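Local coordinates for peptidase M3B, oligoendopeptidase F (Enterococcus faecium, PDB 2QR4), which is probably a zinc-dependent metallopeptidase of the M3 family that cleaves short peptides at internal bonds, at residues A[30-44]-A[106-120]. Numbering follows the deposited sequence.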
loop_
_atom_site.group_PDB
_atom_site.type_symbol
_atom_site.label_atom_id
_atom_site.label_comp_id
_atom_site.label_asym_id
_atom_site.label_seq_id
_atom_site.Cartn_x
_atom_site.Cartn_y
_atom_site.Cartn_z
ATOM N N ASP A 30 27.637 -6.138 27.651
ATOM C CA ASP A 30 28.470 -5.520 28.683
ATOM C C ASP A 30 29.247 -6.532 29.533
ATOM O O ASP A 30 29.895 -6.147 30.502
ATOM C CB ASP A 30 27.620 -4.646 29.605
ATOM C CG ASP A 30 26.659 -5.460 30.462
ATOM O OD1 ASP A 30 25.891 -4.848 31.229
ATOM O OD2 ASP A 30 26.662 -6.707 30.373
ATOM N N GLN A 31 29.176 -7.812 29.181
ATOM C CA GLN A 31 29.844 -8.857 29.963
ATOM C C GLN A 31 31.318 -9.029 29.623
ATOM O O GLN A 31 32.052 -9.664 30.374
ATOM C CB GLN A 31 29.137 -10.204 29.790
ATOM C CG GLN A 31 27.937 -10.412 30.693
ATOM C CD GLN A 31 27.153 -11.662 30.335
ATOM O OE1 GLN A 31 25.934 -11.719 30.525
ATOM N NE2 GLN A 31 27.843 -12.668 29.805
ATOM N N GLY A 32 31.748 -8.482 28.491
ATOM C CA GLY A 32 33.124 -8.674 28.044
ATOM C C GLY A 32 33.299 -8.641 26.536
ATOM O O GLY A 32 32.332 -8.809 25.783
ATOM N N ALA A 33 34.540 -8.418 26.104
ATOM C CA ALA A 33 34.890 -8.314 24.684
ATOM C C ALA A 33 34.532 -9.586 23.928
ATOM O O ALA A 33 34.129 -9.541 22.766
ATOM C CB ALA A 33 36.370 -8.011 24.522
ATOM N N SER A 34 34.676 -10.714 24.611
ATOM C CA SER A 34 34.353 -12.021 24.063
ATOM C C SER A 34 32.862 -12.111 23.749
ATOM O O SER A 34 32.474 -12.451 22.636
ATOM C CB SER A 34 34.770 -13.104 25.069
ATOM O OG SER A 34 34.543 -14.406 24.573
ATOM N N GLN A 35 32.029 -11.771 24.727
ATOM C CA GLN A 35 30.588 -11.867 24.574
ATOM C C GLN A 35 30.114 -10.888 23.526
ATOM O O GLN A 35 29.137 -11.140 22.815
ATOM C CB GLN A 35 29.892 -11.579 25.898
ATOM C CG GLN A 35 30.032 -12.686 26.931
ATOM C CD GLN A 35 31.333 -12.609 27.724
ATOM O OE1 GLN A 35 32.266 -11.884 27.364
ATOM N NE2 GLN A 35 31.396 -13.362 28.815
ATOM N N PHE A 36 30.825 -9.768 23.441
ATOM C CA PHE A 36 30.514 -8.710 22.493
ATOM C C PHE A 36 30.803 -9.219 21.080
ATOM O O PHE A 36 29.994 -9.057 20.173
ATOM C CB PHE A 36 31.373 -7.485 22.818
ATOM C CG PHE A 36 31.042 -6.265 22.014
ATOM C CD1 PHE A 36 29.917 -5.513 22.298
ATOM C CD2 PHE A 36 31.889 -5.840 21.000
ATOM C CE1 PHE A 36 29.616 -4.369 21.559
ATOM C CE2 PHE A 36 31.592 -4.702 20.254
ATOM C CZ PHE A 36 30.455 -3.966 20.532
ATOM N N LEU A 37 31.952 -9.865 20.921
ATOM C CA LEU A 37 32.351 -10.456 19.652
ATOM C C LEU A 37 31.363 -11.525 19.230
ATOM O O LEU A 37 30.949 -11.570 18.075
ATOM C CB LEU A 37 33.764 -11.056 19.758
ATOM C CG LEU A 37 34.338 -11.750 18.513
ATOM C CD1 LEU A 37 34.321 -10.837 17.299
ATOM C CD2 LEU A 37 35.748 -12.258 18.764
ATOM N N ASN A 38 30.984 -12.388 20.167
ATOM C CA ASN A 38 30.076 -13.482 19.842
ATOM C C ASN A 38 28.709 -12.971 19.385
ATOM O O ASN A 38 28.117 -13.511 18.455
ATOM C CB ASN A 38 29.952 -14.462 21.017
ATOM C CG ASN A 38 31.277 -15.128 21.357
ATOM O OD1 ASN A 38 32.086 -15.407 20.474
ATOM N ND2 ASN A 38 31.510 -15.371 22.641
ATOM N N ALA A 39 28.221 -11.919 20.028
ATOM C CA ALA A 39 26.958 -11.297 19.627
ATOM C C ALA A 39 27.018 -10.734 18.204
ATOM O O ALA A 39 26.128 -10.975 17.392
ATOM C CB ALA A 39 26.557 -10.200 20.625
ATOM N N ILE A 40 28.068 -9.976 17.911
ATOM C CA ILE A 40 28.246 -9.411 16.584
ATOM C C ILE A 40 28.304 -10.524 15.551
ATOM O O ILE A 40 27.712 -10.420 14.485
ATOM C CB ILE A 40 29.553 -8.613 16.492
ATOM C CG1 ILE A 40 29.438 -7.316 17.284
ATOM C CG2 ILE A 40 29.857 -8.293 15.054
ATOM C CD1 ILE A 40 30.749 -6.714 17.638
ATOM N N GLU A 41 29.032 -11.591 15.872
ATOM C CA GLU A 41 29.154 -12.717 14.962
ATOM C C GLU A 41 27.806 -13.345 14.706
ATOM O O GLU A 41 27.480 -13.682 13.569
ATOM C CB GLU A 41 30.116 -13.760 15.514
ATOM C CG GLU A 41 31.546 -13.395 15.287
ATOM C CD GLU A 41 32.491 -14.211 16.143
ATOM O OE1 GLU A 41 31.997 -14.952 17.020
ATOM O OE2 GLU A 41 33.722 -14.104 15.943
ATOM N N PHE A 42 27.018 -13.490 15.766
ATOM C CA PHE A 42 25.720 -14.102 15.639
ATOM C C PHE A 42 24.787 -13.265 14.774
ATOM O O PHE A 42 24.234 -13.785 13.800
ATOM C CB PHE A 42 25.064 -14.370 17.000
ATOM C CG PHE A 42 23.607 -14.747 16.888
ATOM C CD1 PHE A 42 23.237 -16.057 16.617
ATOM C CD2 PHE A 42 22.610 -13.781 17.010
ATOM C CE1 PHE A 42 21.897 -16.412 16.488
ATOM C CE2 PHE A 42 21.249 -14.123 16.883
ATOM C CZ PHE A 42 20.892 -15.434 16.616
ATOM N N VAL A 43 24.594 -11.985 15.103
ATOM C CA VAL A 43 23.545 -11.264 14.387
ATOM C C VAL A 43 23.920 -10.986 12.940
ATOM O O VAL A 43 23.064 -10.995 12.074
ATOM C CB VAL A 43 22.980 -9.971 15.086
ATOM C CG1 VAL A 43 23.054 -10.043 16.602
ATOM C CG2 VAL A 43 23.634 -8.736 14.551
ATOM N N LEU A 44 25.194 -10.750 12.670
ATOM C CA LEU A 44 25.602 -10.484 11.304
ATOM C C LEU A 44 25.406 -11.730 10.455
ATOM O O LEU A 44 25.010 -11.657 9.304
ATOM C CB LEU A 44 27.058 -10.003 11.254
ATOM C CG LEU A 44 27.254 -8.512 10.930
ATOM C CD1 LEU A 44 26.017 -7.664 11.206
ATOM C CD2 LEU A 44 28.463 -7.952 11.654
ATOM N N TYR A 106 37.108 -2.783 24.259
ATOM C CA TYR A 106 36.903 -4.174 23.866
ATOM C C TYR A 106 37.812 -4.537 22.692
ATOM O O TYR A 106 38.288 -5.666 22.586
ATOM C CB TYR A 106 35.454 -4.396 23.433
ATOM C CG TYR A 106 34.441 -4.632 24.534
ATOM C CD1 TYR A 106 34.826 -5.027 25.813
ATOM C CD2 TYR A 106 33.081 -4.505 24.267
ATOM C CE1 TYR A 106 33.872 -5.259 26.806
ATOM C CE2 TYR A 106 32.127 -4.738 25.245
ATOM C CZ TYR A 106 32.521 -5.117 26.506
ATOM O OH TYR A 106 31.546 -5.342 27.454
ATOM N N PHE A 107 38.026 -3.574 21.800
ATOM C CA PHE A 107 38.880 -3.775 20.631
ATOM C C PHE A 107 40.352 -3.967 20.989
ATOM O O PHE A 107 41.056 -4.726 20.324
ATOM C CB PHE A 107 38.708 -2.628 19.633
ATOM C CG PHE A 107 37.487 -2.770 18.763
ATOM C CD1 PHE A 107 36.219 -2.712 19.310
ATOM C CD2 PHE A 107 37.607 -2.968 17.400
ATOM C CE1 PHE A 107 35.092 -2.847 18.507
ATOM C CE2 PHE A 107 36.489 -3.106 16.599
ATOM C CZ PHE A 107 35.234 -3.047 17.150
ATOM N N LYS A 108 40.820 -3.282 22.028
ATOM C CA LYS A 108 42.177 -3.498 22.507
ATOM C C LYS A 108 42.305 -4.920 23.032
ATOM O O LYS A 108 43.306 -5.594 22.787
ATOM C CB LYS A 108 42.541 -2.509 23.617
ATOM C CG LYS A 108 42.991 -1.141 23.129
ATOM C CD LYS A 108 43.854 -0.454 24.178
ATOM C CE LYS A 108 45.016 -1.355 24.589
ATOM N NZ LYS A 108 45.918 -0.706 25.578
ATOM N N GLU A 109 41.281 -5.374 23.747
ATOM C CA GLU A 109 41.310 -6.685 24.397
ATOM C C GLU A 109 41.184 -7.846 23.410
ATOM O O GLU A 109 41.736 -8.917 23.639
ATOM C CB GLU A 109 40.211 -6.782 25.464
ATOM C CG GLU A 109 40.152 -5.581 26.399
ATOM C CD GLU A 109 39.184 -5.763 27.555
ATOM O OE1 GLU A 109 39.483 -5.233 28.649
ATOM O OE2 GLU A 109 38.136 -6.427 27.378
ATOM N N GLU A 110 40.454 -7.634 22.319
ATOM C CA GLU A 110 40.183 -8.714 21.370
ATOM C C GLU A 110 40.374 -8.284 19.918
ATOM O O GLU A 110 39.414 -7.919 19.243
ATOM C CB GLU A 110 38.771 -9.281 21.584
ATOM C CG GLU A 110 38.361 -10.362 20.588
ATOM C CD GLU A 110 39.376 -11.500 20.468
ATOM O OE1 GLU A 110 39.013 -12.652 20.775
ATOM O OE2 GLU A 110 40.528 -11.246 20.066
ATOM N N PRO A 111 41.621 -8.356 19.433
ATOM C CA PRO A 111 42.025 -7.999 18.078
ATOM C C PRO A 111 41.055 -8.506 17.020
ATOM O O PRO A 111 40.833 -7.832 16.017
ATOM C CB PRO A 111 43.385 -8.702 17.912
ATOM C CG PRO A 111 43.616 -9.489 19.195
ATOM C CD PRO A 111 42.762 -8.829 20.228
ATOM N N LYS A 112 40.484 -9.683 17.251
ATOM C CA LYS A 112 39.539 -10.282 16.318
ATOM C C LYS A 112 38.379 -9.351 15.977
ATOM O O LYS A 112 37.765 -9.466 14.907
ATOM C CB LYS A 112 38.972 -11.569 16.906
ATOM C CG LYS A 112 39.962 -12.705 17.094
ATOM C CD LYS A 112 39.175 -13.993 17.204
ATOM C CE LYS A 112 39.991 -15.162 17.672
ATOM N NZ LYS A 112 39.055 -16.279 17.977
ATOM N N LEU A 113 38.063 -8.441 16.896
ATOM C CA LEU A 113 36.992 -7.466 16.676
ATOM C C LEU A 113 37.337 -6.479 15.568
ATOM O O LEU A 113 36.454 -5.836 15.009
ATOM C CB LEU A 113 36.706 -6.688 17.952
ATOM C CG LEU A 113 35.789 -7.338 18.983
ATOM C CD1 LEU A 113 35.903 -6.549 20.271
ATOM C CD2 LEU A 113 34.354 -7.378 18.507
ATOM N N GLU A 114 38.623 -6.355 15.261
ATOM C CA GLU A 114 39.070 -5.423 14.238
ATOM C C GLU A 114 38.358 -5.689 12.907
ATOM O O GLU A 114 38.174 -4.784 12.100
ATOM C CB GLU A 114 40.593 -5.493 14.079
ATOM C CG GLU A 114 41.248 -4.175 13.664
ATOM C CD GLU A 114 40.957 -3.017 14.624
ATOM O OE1 GLU A 114 41.048 -3.193 15.860
ATOM O OE2 GLU A 114 40.649 -1.914 14.131
ATOM N N VAL A 115 37.932 -6.930 12.699
ATOM C CA VAL A 115 37.240 -7.302 11.469
ATOM C C VAL A 115 35.908 -6.574 11.339
ATOM O O VAL A 115 35.390 -6.423 10.230
ATOM C CB VAL A 115 36.974 -8.821 11.401
ATOM C CG1 VAL A 115 36.252 -9.172 10.127
ATOM C CG2 VAL A 115 38.279 -9.603 11.500
ATOM N N TYR A 116 35.362 -6.125 12.471
ATOM C CA TYR A 116 34.059 -5.476 12.489
ATOM C C TYR A 116 34.112 -3.985 12.814
ATOM O O TYR A 116 33.068 -3.337 12.922
ATOM C CB TYR A 116 33.135 -6.172 13.497
ATOM C CG TYR A 116 32.873 -7.611 13.165
ATOM C CD1 TYR A 116 33.466 -8.632 13.897
ATOM C CD2 TYR A 116 32.049 -7.956 12.104
ATOM C CE1 TYR A 116 33.239 -9.961 13.587
ATOM C CE2 TYR A 116 31.819 -9.283 11.781
ATOM C CZ TYR A 116 32.416 -10.278 12.530
ATOM O OH TYR A 116 32.185 -11.590 12.224
ATOM N N ARG A 117 35.307 -3.431 12.983
ATOM C CA ARG A 117 35.385 -2.064 13.491
ATOM C C ARG A 117 34.548 -1.107 12.636
ATOM O O ARG A 117 33.721 -0.360 13.161
ATOM C CB ARG A 117 36.838 -1.599 13.660
ATOM C CG ARG A 117 37.297 -0.456 12.767
ATOM C CD ARG A 117 38.131 0.528 13.584
ATOM N NE ARG A 117 39.056 -0.164 14.484
ATOM C CZ ARG A 117 39.399 0.269 15.696
ATOM N NH1 ARG A 117 40.250 -0.437 16.436
ATOM N NH2 ARG A 117 38.882 1.395 16.176
ATOM N N HIS A 118 34.737 -1.166 11.324
ATOM C CA HIS A 118 33.979 -0.346 10.389
ATOM C C HIS A 118 32.460 -0.520 10.557
ATOM O O HIS A 118 31.686 0.426 10.371
ATOM C CB HIS A 118 34.456 -0.618 8.954
ATOM C CG HIS A 118 33.351 -0.817 7.965
ATOM N ND1 HIS A 118 32.738 0.231 7.312
ATOM C CD2 HIS A 118 32.761 -1.947 7.504
ATOM C CE1 HIS A 118 31.809 -0.243 6.500
ATOM N NE2 HIS A 118 31.802 -1.562 6.597
ATOM N N TYR A 119 32.034 -1.719 10.942
ATOM C CA TYR A 119 30.616 -1.952 11.192
ATOM C C TYR A 119 30.177 -1.346 12.524
ATOM O O TYR A 119 29.117 -0.722 12.616
ATOM C CB TYR A 119 30.288 -3.440 11.137
ATOM C CG TYR A 119 28.914 -3.767 11.647
ATOM C CD1 TYR A 119 27.789 -3.555 10.854
ATOM C CD2 TYR A 119 28.734 -4.282 12.931
ATOM C CE1 TYR A 119 26.513 -3.847 11.327
ATOM C CE2 TYR A 119 27.470 -4.582 13.411
ATOM C CZ TYR A 119 26.360 -4.360 12.605
ATOM O OH TYR A 119 25.098 -4.656 13.078
ATOM N N ILE A 120 30.998 -1.522 13.554
ATOM C CA ILE A 120 30.724 -0.925 14.859
ATOM C C ILE A 120 30.855 0.605 14.817
ATOM O O ILE A 120 30.174 1.314 15.549
ATOM C CB ILE A 120 31.638 -1.522 15.952
ATOM C CG1 ILE A 120 31.299 -3.001 16.158
ATOM C CG2 ILE A 120 31.492 -0.763 17.265
ATOM C CD1 ILE A 120 29.801 -3.268 16.267
#
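Tyr106 lies across the start of helix 33-63, where the backbone of Gly32 and Ala33 passes over one face of its ring. The CA of Ala33 makes a CH-pi contact 3.8 Å from the Tyr106 ring centroid, offset toward the rim. The Phe36 ring is inclined to it by 43°, with Tyr106 CD2 above the Phe36 face. The phenol group ends beside the N-cap: Gly32 N gives only a weak bond to Tyr106 OH, 3.3 Å and bent to 122°, while a second hydrogen bond joins that hydroxyl to the carbonyl of Leu29. Past the end of helix 100-109, chi1 of Glu110 sets CG anti to the backbone N and 3.7 Å from Leu37 CD2, and the bend at chi2 then turns the carboxylate so that OE2 accepts a bond from the backbone N of Lys112. Lys112 presses its CB on the same Leu37 methyl. The arrangement is all-helical packing in a small lobe far from the centre of the chain: the 110-116 link, which includes a 3-10 turn at 111-113, joins helices 100-109 and 117-124, and one flank of helix 33-63 packs against them. From that turn Leu113 sends CD2 among Phe36, Leu37 and Ile40; it sits near the plane of the Phe36 ring at its edge, and 3.7 Å from Leu37 CD1. Tyr116 offers a ring face to Ile40, whose CG2, anti to the backbone N, stands over the ring centre, 3.6 Å from the centroid and 11° off the normal. The two branches of Leu44 are shared between tyrosines: CD2 touches Tyr116 CE2 at 3.6 Å and also lies over a face of Tyr119, whereas CD1 meets CZ and OH of Tyr119. Ile120 CD1 packs 3.8 Å from Ile40 CD1, and Ile103 and Ile95 of neighbouring helices touch Ile120 as well.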